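Local coordinates for putative chromatin binding protein (Chaetomium thermophilum, PDB 6QP0), which acts as a tRNA-dependent P-loop ATPase (Kti12) essential for tRNA modification by Elongator, represented here by its nucleotide-binding domain, at residues G14-A19 / I128-N133; V6-P11 / S153-V158. All coordinates share one frame; numbering follows the deposited sequence.

Contact 1: residues G14-A19 / I128-N133. With MG (magnesium ion), chain D; ADP (adenosine-5'-diphosphate), chain B; AF3 (aluminum fluoride), chain C.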
ATOM      1  N   GLY A  14      -5.579   5.036  -6.498  1.00 39.47           N
ATOM      2  CA  GLY A  14      -6.034   5.775  -5.341  1.00 41.00           C
ATOM      3  C   GLY A  14      -5.450   5.339  -4.017  1.00 40.49           C
ATOM      4  O   GLY A  14      -6.022   5.674  -2.973  1.00 42.28           O
ATOM      5  N   LYS A  15      -4.334   4.608  -4.023  1.00 47.89           N
ATOM      6  CA  LYS A  15      -3.715   4.174  -2.775  1.00 46.51           C
ATOM      7  C   LYS A  15      -3.364   5.367  -1.895  1.00 46.80           C
ATOM      8  O   LYS A  15      -3.781   5.447  -0.733  1.00 46.95           O
ATOM      9  CB  LYS A  15      -2.466   3.341  -3.075  1.00 44.88           C
ATOM     10  CG  LYS A  15      -2.749   2.004  -3.740  1.00 44.48           C
ATOM     11  CD  LYS A  15      -1.459   1.264  -4.075  1.00 43.01           C
ATOM     12  CE  LYS A  15      -1.080   1.424  -5.540  1.00 43.45           C
ATOM     13  NZ  LYS A  15      -0.962   2.850  -5.951  1.00 44.53           N
ATOM     14  N   THR A  16      -2.588   6.311  -2.437  1.00 47.03           N
ATOM     15  CA  THR A  16      -2.150   7.454  -1.643  1.00 47.39           C
ATOM     16  C   THR A  16      -3.343   8.252  -1.131  1.00 48.99           C
ATOM     17  O   THR A  16      -3.353   8.702   0.020  1.00 49.13           O
ATOM     18  CB  THR A  16      -1.225   8.348  -2.471  1.00 47.75           C
ATOM     19  OG1 THR A  16      -0.176   7.558  -3.048  1.00 64.99           O
ATOM     20  CG2 THR A  16      -0.613   9.435  -1.602  1.00 48.04           C
ATOM     21  N   THR A  17      -4.364   8.430  -1.971  1.00 50.35           N
ATOM     22  CA  THR A  17      -5.531   9.204  -1.566  1.00 52.08           C
ATOM     23  C   THR A  17      -6.246   8.539  -0.396  1.00 51.91           C
ATOM     24  O   THR A  17      -6.575   9.195   0.600  1.00 52.65           O
ATOM     25  CB  THR A  17      -6.474   9.372  -2.757  1.00 53.64           C
ATOM     26  OG1 THR A  17      -5.705   9.684  -3.927  1.00 53.86           O
ATOM     27  CG2 THR A  17      -7.471  10.492  -2.498  1.00 55.66           C
ATOM     28  N   ARG A  18      -6.490   7.230  -0.494  1.00 51.07           N
ATOM     29  CA  ARG A  18      -7.119   6.512   0.609  1.00 51.01           C
ATOM     30  C   ARG A  18      -6.195   6.410   1.817  1.00 49.79           C
ATOM     31  O   ARG A  18      -6.665   6.455   2.960  1.00 50.31           O
ATOM     32  CB  ARG A  18      -7.543   5.116   0.153  1.00 50.54           C
ATOM     33  CG  ARG A  18      -9.030   4.975  -0.165  1.00 52.30           C
ATOM     34  CD  ARG A  18      -9.469   5.883  -1.304  1.00 53.71           C
ATOM     35  NE  ARG A  18     -10.774   5.492  -1.832  1.00 55.26           N
ATOM     36  CZ  ARG A  18     -11.941   5.817  -1.281  1.00 56.95           C
ATOM     37  NH1 ARG A  18     -11.983   6.543  -0.171  1.00 57.32           N
ATOM     38  NH2 ARG A  18     -13.072   5.410  -1.839  1.00 58.42           N
ATOM     39  N   ALA A  19      -4.885   6.273   1.592  1.00 48.31           N
ATOM     40  CA  ALA A  19      -3.951   6.163   2.709  1.00 47.24           C
ATOM     41  C   ALA A  19      -3.951   7.431   3.555  1.00 48.24           C
ATOM     42  O   ALA A  19      -3.881   7.364   4.788  1.00 48.19           O
ATOM     43  CB  ALA A  19      -2.544   5.865   2.190  1.00 45.71           C
ATOM     44  N   ILE A 128       1.081   2.349   8.190  1.00 33.30           N
ATOM     45  CA  ILE A 128       0.367   2.326   6.920  1.00 34.50           C
ATOM     46  C   ILE A 128       1.397   2.212   5.805  1.00 34.00           C
ATOM     47  O   ILE A 128       2.214   3.121   5.613  1.00 34.79           O
ATOM     48  CB  ILE A 128      -0.492   3.586   6.731  1.00 35.20           C
ATOM     49  CG1 ILE A 128      -1.515   3.722   7.857  1.00 35.94           C
ATOM     50  CG2 ILE A 128      -1.179   3.551   5.375  1.00 34.56           C
ATOM     51  CD1 ILE A 128      -2.184   5.082   7.904  1.00 36.42           C
ATOM     52  N   LEU A 129       1.353   1.112   5.058  1.00 32.06           N
ATOM     53  CA  LEU A 129       2.278   0.877   3.951  1.00 31.39           C
ATOM     54  C   LEU A 129       1.536   1.175   2.651  1.00 31.56           C
ATOM     55  O   LEU A 129       0.769   0.346   2.154  1.00 30.05           O
ATOM     56  CB  LEU A 129       2.817  -0.549   3.984  1.00 31.14           C
ATOM     57  CG  LEU A 129       3.947  -0.861   3.002  1.00 30.03           C
ATOM     58  CD1 LEU A 129       5.171  -0.016   3.307  1.00 31.16           C
ATOM     59  CD2 LEU A 129       4.302  -2.339   3.028  1.00 29.19           C
ATOM     60  N   ASP A 130       1.766   2.368   2.107  1.00 31.24           N
ATOM     61  CA  ASP A 130       1.139   2.812   0.862  1.00 31.64           C
ATOM     62  C   ASP A 130       2.067   2.448  -0.290  1.00 33.63           C
ATOM     63  O   ASP A 130       2.984   3.192  -0.642  1.00 35.30           O
ATOM     64  CB  ASP A 130       0.856   4.308   0.918  1.00 31.77           C
ATOM     65  CG  ASP A 130       0.464   4.891  -0.432  1.00 32.45           C
ATOM     66  OD1 ASP A 130       0.229   4.125  -1.388  1.00 32.26           O
ATOM     67  OD2 ASP A 130       0.397   6.135  -0.534  1.00 33.37           O
ATOM     68  N   SER A 131       1.823   1.284  -0.887  1.00 36.45           N
ATOM     69  CA  SER A 131       2.586   0.847  -2.045  1.00 37.51           C
ATOM     70  C   SER A 131       1.753  -0.168  -2.812  1.00 35.93           C
ATOM     71  O   SER A 131       0.779  -0.717  -2.290  1.00 36.96           O
ATOM     72  CB  SER A 131       3.935   0.245  -1.642  1.00 39.09           C
ATOM     73  OG  SER A 131       4.666  -0.166  -2.783  1.00 40.49           O
ATOM     74  N   LEU A 132       2.150  -0.408  -4.064  1.00 30.58           N
ATOM     75  CA  LEU A 132       1.445  -1.376  -4.897  1.00 30.87           C
ATOM     76  C   LEU A 132       1.220  -2.683  -4.142  1.00 31.76           C
ATOM     77  O   LEU A 132       0.109  -3.224  -4.133  1.00 30.50           O
ATOM     78  CB  LEU A 132       2.227  -1.621  -6.188  1.00 31.39           C
ATOM     79  CG  LEU A 132       2.317  -0.428  -7.146  1.00 32.32           C
ATOM     80  CD1 LEU A 132       3.411  -0.645  -8.180  1.00 32.87           C
ATOM     81  CD2 LEU A 132       0.980  -0.185  -7.839  1.00 33.18           C
ATOM     82  N   ASN A 133       2.263  -3.192  -3.487  1.00 35.24           N
ATOM     83  CA  ASN A 133       2.173  -4.402  -2.670  1.00 36.64           C
ATOM     84  C   ASN A 133       1.337  -5.469  -3.370  1.00 38.08           C
ATOM     85  O   ASN A 133       0.426  -6.068  -2.796  1.00 37.59           O
ATOM     86  CB  ASN A 133       1.603  -4.076  -1.288  1.00 36.87           C
ATOM     87  CG  ASN A 133       2.490  -3.126  -0.498  1.00 36.85           C
ATOM     88  OD1 ASN A 133       3.715  -3.155  -0.623  1.00 35.51           O
ATOM     89  ND2 ASN A 133       1.875  -2.277   0.320  1.00 35.85           N
TER
HETATM   90 MG    MG D 503       0.683   5.833  -3.646  1.00 33.65          MG
HETATM   91  PB  ADP B 501      -1.807   6.198  -6.432  1.00 49.73           P
HETATM   92  O1B ADP B 501      -0.848   6.973  -5.555  1.00 53.57           O
HETATM   93  O2B ADP B 501      -1.104   5.749  -7.681  1.00 44.27           O
HETATM   94  O3B ADP B 501      -2.317   4.986  -5.692  1.00 50.31           O
HETATM   95  PA  ADP B 501      -3.547   8.534  -6.087  1.00 53.81           P
HETATM   96  O1A ADP B 501      -2.415   9.533  -6.110  1.00 53.53           O
HETATM   97  O2A ADP B 501      -3.928   8.211  -4.659  1.00 51.69           O
HETATM   98  O3A ADP B 501      -3.080   7.159  -6.875  1.00 52.03           O
HETATM   99  O5' ADP B 501      -4.846   9.167  -6.904  1.00 58.74           O
HETATM  100  C5' ADP B 501      -4.768   9.228  -8.314  1.00 62.95           C
HETATM  101  C4' ADP B 501      -5.620  10.211  -8.814  1.00 65.93           C
HETATM  102  O4' ADP B 501      -7.045   9.715  -8.816  1.00 67.97           O
HETATM  103  C3' ADP B 501      -5.613  11.511  -7.875  1.00 66.91           C
HETATM  104  O3' ADP B 501      -5.741  12.751  -8.712  1.00 67.29           O
HETATM  105  C2' ADP B 501      -6.600  11.389  -7.137  1.00 68.38           C
HETATM  106  O2' ADP B 501      -7.197  12.720  -6.881  1.00 68.14           O
HETATM  107  C1' ADP B 501      -7.692  10.421  -7.931  1.00 70.52           C
HETATM  108  N9  ADP B 501      -8.299   9.543  -6.988  1.00 72.94           N
HETATM  109  C8  ADP B 501      -7.813   8.568  -6.221  1.00 75.14           C
HETATM  110  N7  ADP B 501      -8.839   8.075  -5.519  1.00 75.21           N
HETATM  111  C5  ADP B 501      -9.946   8.755  -5.864  1.00 75.25           C
HETATM  112  C6  ADP B 501     -11.256   8.654  -5.448  1.00 74.05           C
HETATM  113  N6  ADP B 501     -12.262   8.009  -4.611  1.00 75.64           N
HETATM  114  N1  ADP B 501     -12.179   9.456  -5.949  1.00 74.69           N
HETATM  115  C2  ADP B 501     -11.840  10.383  -6.875  1.00 77.10           C
HETATM  116  N3  ADP B 501     -10.555  10.490  -7.289  1.00 76.51           N
HETATM  117  C4  ADP B 501      -9.614   9.671  -6.778  1.00 75.76           C
HETATM  118 AL   AF3 C 502       1.044   5.962  -7.281  1.00 41.56          AL
HETATM  119  F1  AF3 C 502       1.245   6.079  -5.586  1.00 39.17           F
HETATM  120  F2  AF3 C 502       0.920   7.386  -8.218  1.00 41.22           F
HETATM  121  F3  AF3 C 502       0.497   4.494  -7.958  1.00 41.22           F
HETATM  122  O   HOH W   1       2.375   7.399  -3.774  1.00 49.53           O
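Thr16 and Asp130 meet beside the magnesium ion where the Walker A P-loop, at the start of helix 15-31, faces the C-terminal part of strand 125-130. The metal contacts come first. Thr16 OG1 binds magnesium at 2.0 Å; threonine suits the place because its hydroxyl oxygen can bind the metal while its single proton serves a neighbouring oxygen. Two acceptors compete for that proton, Asp130 OD2 at 2.9 Å from OG1 and ADP O1B at 2.7 Å. Asp130 CG lies anti to the backbone N (chi1 168°), which carries the carboxylate to the metal; OD1 stands 2.9 Å from magnesium, longer than the threonine bond, and OD2 is also hydrogen-bonded by Tyr75.

The phosphate bonds centre on Lys15. Its chain bends at chi3 (-100°) and chi4, curling NZ back to ADP O3B at 2.5 Å and to F3 of the aluminium fluoride at 3.0 Å. An alanine here would probably leave O3B and F3 without their cationic mate and open a gap beside Leu132. Gly14, the N-cap, takes a positive phi of 102°, where a CB would jam against the preceding carbonyl and strike the adenine.

Carbon-to-carbon contacts complete the interface. The single methyl of Ala19 fits between helix 15-31 and two side chains, its CB 4.2 Å from Ile128 CG2 and also touching Asp130 CB, and Leu132 CD2 lies 3.5 Å from Lys15 CE.

Contact 2: residues V6-P11 / S153-V158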
ATOM      1  N   VAL A   6      -1.553  -3.090   5.280  1.00 42.27           N
ATOM      2  CA  VAL A   6      -0.975  -3.197   3.947  1.00 39.62           C
ATOM      3  C   VAL A   6      -1.989  -2.650   2.948  1.00 39.32           C
ATOM      4  O   VAL A   6      -3.024  -3.271   2.695  1.00 41.09           O
ATOM      5  CB  VAL A   6      -0.592  -4.642   3.611  1.00 38.99           C
ATOM      6  CG1 VAL A   6       0.152  -4.697   2.282  1.00 38.01           C
ATOM      7  CG2 VAL A   6       0.246  -5.245   4.725  1.00 38.84           C
ATOM      8  N   VAL A   7      -1.698  -1.482   2.393  1.00 33.85           N
ATOM      9  CA  VAL A   7      -2.471  -0.954   1.277  1.00 34.24           C
ATOM     10  C   VAL A   7      -2.009  -1.644   0.001  1.00 32.47           C
ATOM     11  O   VAL A   7      -0.837  -2.010  -0.145  1.00 31.06           O
ATOM     12  CB  VAL A   7      -2.320   0.575   1.181  1.00 35.23           C
ATOM     13  CG1 VAL A   7      -3.021   1.104  -0.060  1.00 35.60           C
ATOM     14  CG2 VAL A   7      -2.866   1.240   2.435  1.00 37.36           C
ATOM     15  N   THR A   8      -2.939  -1.837  -0.928  1.00 36.50           N
ATOM     16  CA  THR A   8      -2.621  -2.519  -2.174  1.00 36.61           C
ATOM     17  C   THR A   8      -3.605  -2.075  -3.246  1.00 39.58           C
ATOM     18  O   THR A   8      -4.754  -1.737  -2.952  1.00 43.65           O
ATOM     19  CB  THR A   8      -2.662  -4.043  -2.012  1.00 35.49           C
ATOM     20  OG1 THR A   8      -2.374  -4.666  -3.271  1.00 34.90           O
ATOM     21  CG2 THR A   8      -4.030  -4.499  -1.517  1.00 35.69           C
ATOM     22  N   GLY A   9      -3.137  -2.082  -4.484  1.00 36.91           N
ATOM     23  CA  GLY A   9      -3.969  -1.667  -5.592  1.00 39.14           C
ATOM     24  C   GLY A   9      -3.143  -1.528  -6.849  1.00 40.13           C
ATOM     25  O   GLY A   9      -1.925  -1.724  -6.852  1.00 37.76           O
ATOM     26  N   LEU A  10      -3.838  -1.188  -7.925  1.00 47.05           N
ATOM     27  CA  LEU A  10      -3.201  -0.990  -9.214  1.00 48.47           C
ATOM     28  C   LEU A  10      -2.458   0.337  -9.230  1.00 46.99           C
ATOM     29  O   LEU A  10      -2.646   1.189  -8.360  1.00 49.96           O
ATOM     30  CB  LEU A  10      -4.248  -1.034 -10.321  1.00 51.94           C
ATOM     31  CG  LEU A  10      -4.915  -2.385 -10.574  1.00 52.87           C
ATOM     32  CD1 LEU A  10      -5.963  -2.248 -11.663  1.00 53.96           C
ATOM     33  CD2 LEU A  10      -3.883  -3.432 -10.949  1.00 52.09           C
ATOM     34  N   PRO A  11      -1.591   0.541 -10.218  1.00 40.66           N
ATOM     35  CA  PRO A  11      -0.982   1.864 -10.395  1.00 39.67           C
ATOM     36  C   PRO A  11      -2.051   2.926 -10.608  1.00 41.34           C
ATOM     37  O   PRO A  11      -2.963   2.760 -11.420  1.00 39.73           O
ATOM     38  CB  PRO A  11      -0.101   1.685 -11.638  1.00 37.31           C
ATOM     39  CG  PRO A  11       0.146   0.214 -11.723  1.00 35.90           C
ATOM     40  CD  PRO A  11      -1.084  -0.444 -11.190  1.00 37.04           C
ATOM     41  N   SER A 153      -1.931  -7.697  11.474  1.00 35.98           N
ATOM     42  CA  SER A 153      -1.774  -7.192  10.119  1.00 34.54           C
ATOM     43  C   SER A 153      -3.073  -7.376   9.349  1.00 34.44           C
ATOM     44  O   SER A 153      -3.870  -8.271   9.645  1.00 35.25           O
ATOM     45  CB  SER A 153      -0.638  -7.906   9.378  1.00 33.78           C
ATOM     46  OG  SER A 153      -0.823  -9.310   9.397  1.00 34.38           O
ATOM     47  N   CYS A 154      -3.276  -6.517   8.352  1.00 36.16           N
ATOM     48  CA  CYS A 154      -4.436  -6.619   7.478  1.00 36.01           C
ATOM     49  C   CYS A 154      -4.066  -6.054   6.115  1.00 34.56           C
ATOM     50  O   CYS A 154      -2.985  -5.487   5.923  1.00 33.50           O
ATOM     51  CB  CYS A 154      -5.651  -5.888   8.062  1.00 36.90           C
ATOM     52  SG  CYS A 154      -5.548  -4.078   8.044  1.00 36.60           S
ATOM     53  N   VAL A 155      -4.980  -6.220   5.163  1.00 33.25           N
ATOM     54  CA  VAL A 155      -4.799  -5.747   3.798  1.00 33.64           C
ATOM     55  C   VAL A 155      -5.970  -4.842   3.440  1.00 35.53           C
ATOM     56  O   VAL A 155      -7.127  -5.155   3.748  1.00 37.09           O
ATOM     57  CB  VAL A 155      -4.687  -6.919   2.801  1.00 32.23           C
ATOM     58  CG1 VAL A 155      -4.508  -6.395   1.385  1.00 31.84           C
ATOM     59  CG2 VAL A 155      -3.535  -7.839   3.188  1.00 32.03           C
ATOM     60  N   LEU A 156      -5.665  -3.721   2.791  1.00 35.70           N
ATOM     61  CA  LEU A 156      -6.671  -2.743   2.378  1.00 34.55           C
ATOM     62  C   LEU A 156      -6.498  -2.484   0.885  1.00 34.68           C
ATOM     63  O   LEU A 156      -5.578  -1.769   0.473  1.00 33.04           O
ATOM     64  CB  LEU A 156      -6.544  -1.452   3.181  1.00 34.04           C
ATOM     65  CG  LEU A 156      -7.333  -0.257   2.646  1.00 35.30           C
ATOM     66  CD1 LEU A 156      -8.813  -0.595   2.524  1.00 35.71           C
ATOM     67  CD2 LEU A 156      -7.130   0.957   3.539  1.00 35.44           C
ATOM     68  N   GLN A 157      -7.386  -3.056   0.077  1.00 35.13           N
ATOM     69  CA  GLN A 157      -7.332  -2.880  -1.367  1.00 36.59           C
ATOM     70  C   GLN A 157      -8.114  -1.642  -1.784  1.00 39.56           C
ATOM     71  O   GLN A 157      -9.149  -1.314  -1.195  1.00 40.30           O
ATOM     72  CB  GLN A 157      -7.882  -4.111  -2.087  1.00 36.18           C
ATOM     73  CG  GLN A 157      -7.657  -4.093  -3.590  1.00 35.27           C
ATOM     74  CD  GLN A 157      -8.048  -5.399  -4.249  1.00 34.40           C
ATOM     75  OE1 GLN A 157      -8.706  -6.240  -3.639  1.00 34.98           O
ATOM     76  NE2 GLN A 157      -7.640  -5.577  -5.499  1.00 33.82           N
ATOM     77  N   VAL A 158      -7.614  -0.963  -2.808  1.00 44.44           N
ATOM     78  CA  VAL A 158      -8.199   0.277  -3.292  1.00 47.30           C
ATOM     79  C   VAL A 158      -8.246   0.217  -4.809  1.00 46.52           C
ATOM     80  O   VAL A 158      -7.412  -0.429  -5.452  1.00 46.82           O
ATOM     81  CB  VAL A 158      -7.400   1.512  -2.816  1.00 50.04           C
ATOM     82  CG1 VAL A 158      -7.933   2.784  -3.459  1.00 51.80           C
ATOM     83  CG2 VAL A 158      -7.444   1.621  -1.297  1.00 51.20           C
TER
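Val6 to Thr8, on the strand 4-9 that runs into the P-loop, pair with Val155 to Gln157 of strand 153-158 in the parallel sheet of this P-loop NTPase fold. Val6 and Thr8 turn both their N-H and C=O to this neighbour, whereas Val7 bonds to strand 125-130 on the other side. Four backbone hydrogen bonds make the parallel ladder: Val6 N to Cys154 O at 2.9 Å, Leu156 N to Val6 O at 2.7 Å, Thr8 N to Leu156 O at 3.0 Å and Val158 N to Thr8 O at 3.0 Å.

Val6, Thr8, Val155 and Gln157 point to one face of the sheet, where helix 136-148 touches Val6 and Thr8. Thr8 has OG1 anti to the backbone N (chi1 179°), leaving CG2 in the crowded position, 3.5 Å from Val155 CG1; its hydroxyl is hydrogen-bonded to Tyr215. Threonine thus offers a methyl to the neighbouring strand and an oxygen to a polar partner. Val7 and Leu156 project to the other face, Val7 CG2 4.4 Å from Leu156 CD2. The beta-branched Val6, Val7, Thr8 and Val155 suit extended strands, and Leu156 adds apolar bulk. At Gly9 a CB would lie 2.7 Å from Val158 O, a clash that glycine avoids.

Four backbone bonds between largely apolar side chains are consistent with a firmly held strand from which the phosphate-binding loop departs.

Both contacts are buried near the centre of the chain and meet on neighbouring strands of one sheet, 125-130 and 4-9. Contact 2 is sheet pairing, with backbone amides and largely apolar side chains; contact 1 joins the C-terminal part of a strand to the start of a helix, where charge, metal and phosphate are added to a few apolar contacts. They touch: Asn133 ND2 probably bonds to Val7 O at 2.8 Å, Leu132 O is 3.0 Å from Thr8 OG1 in a probable hydrogen bond, and Lys15 CE packs on Leu10 O. Strand 4-9 and helix 15-31 are joined through the P-loop, so the strand paired in contact 2 leads to the residues that contact 1 sets against magnesium and nucleotide.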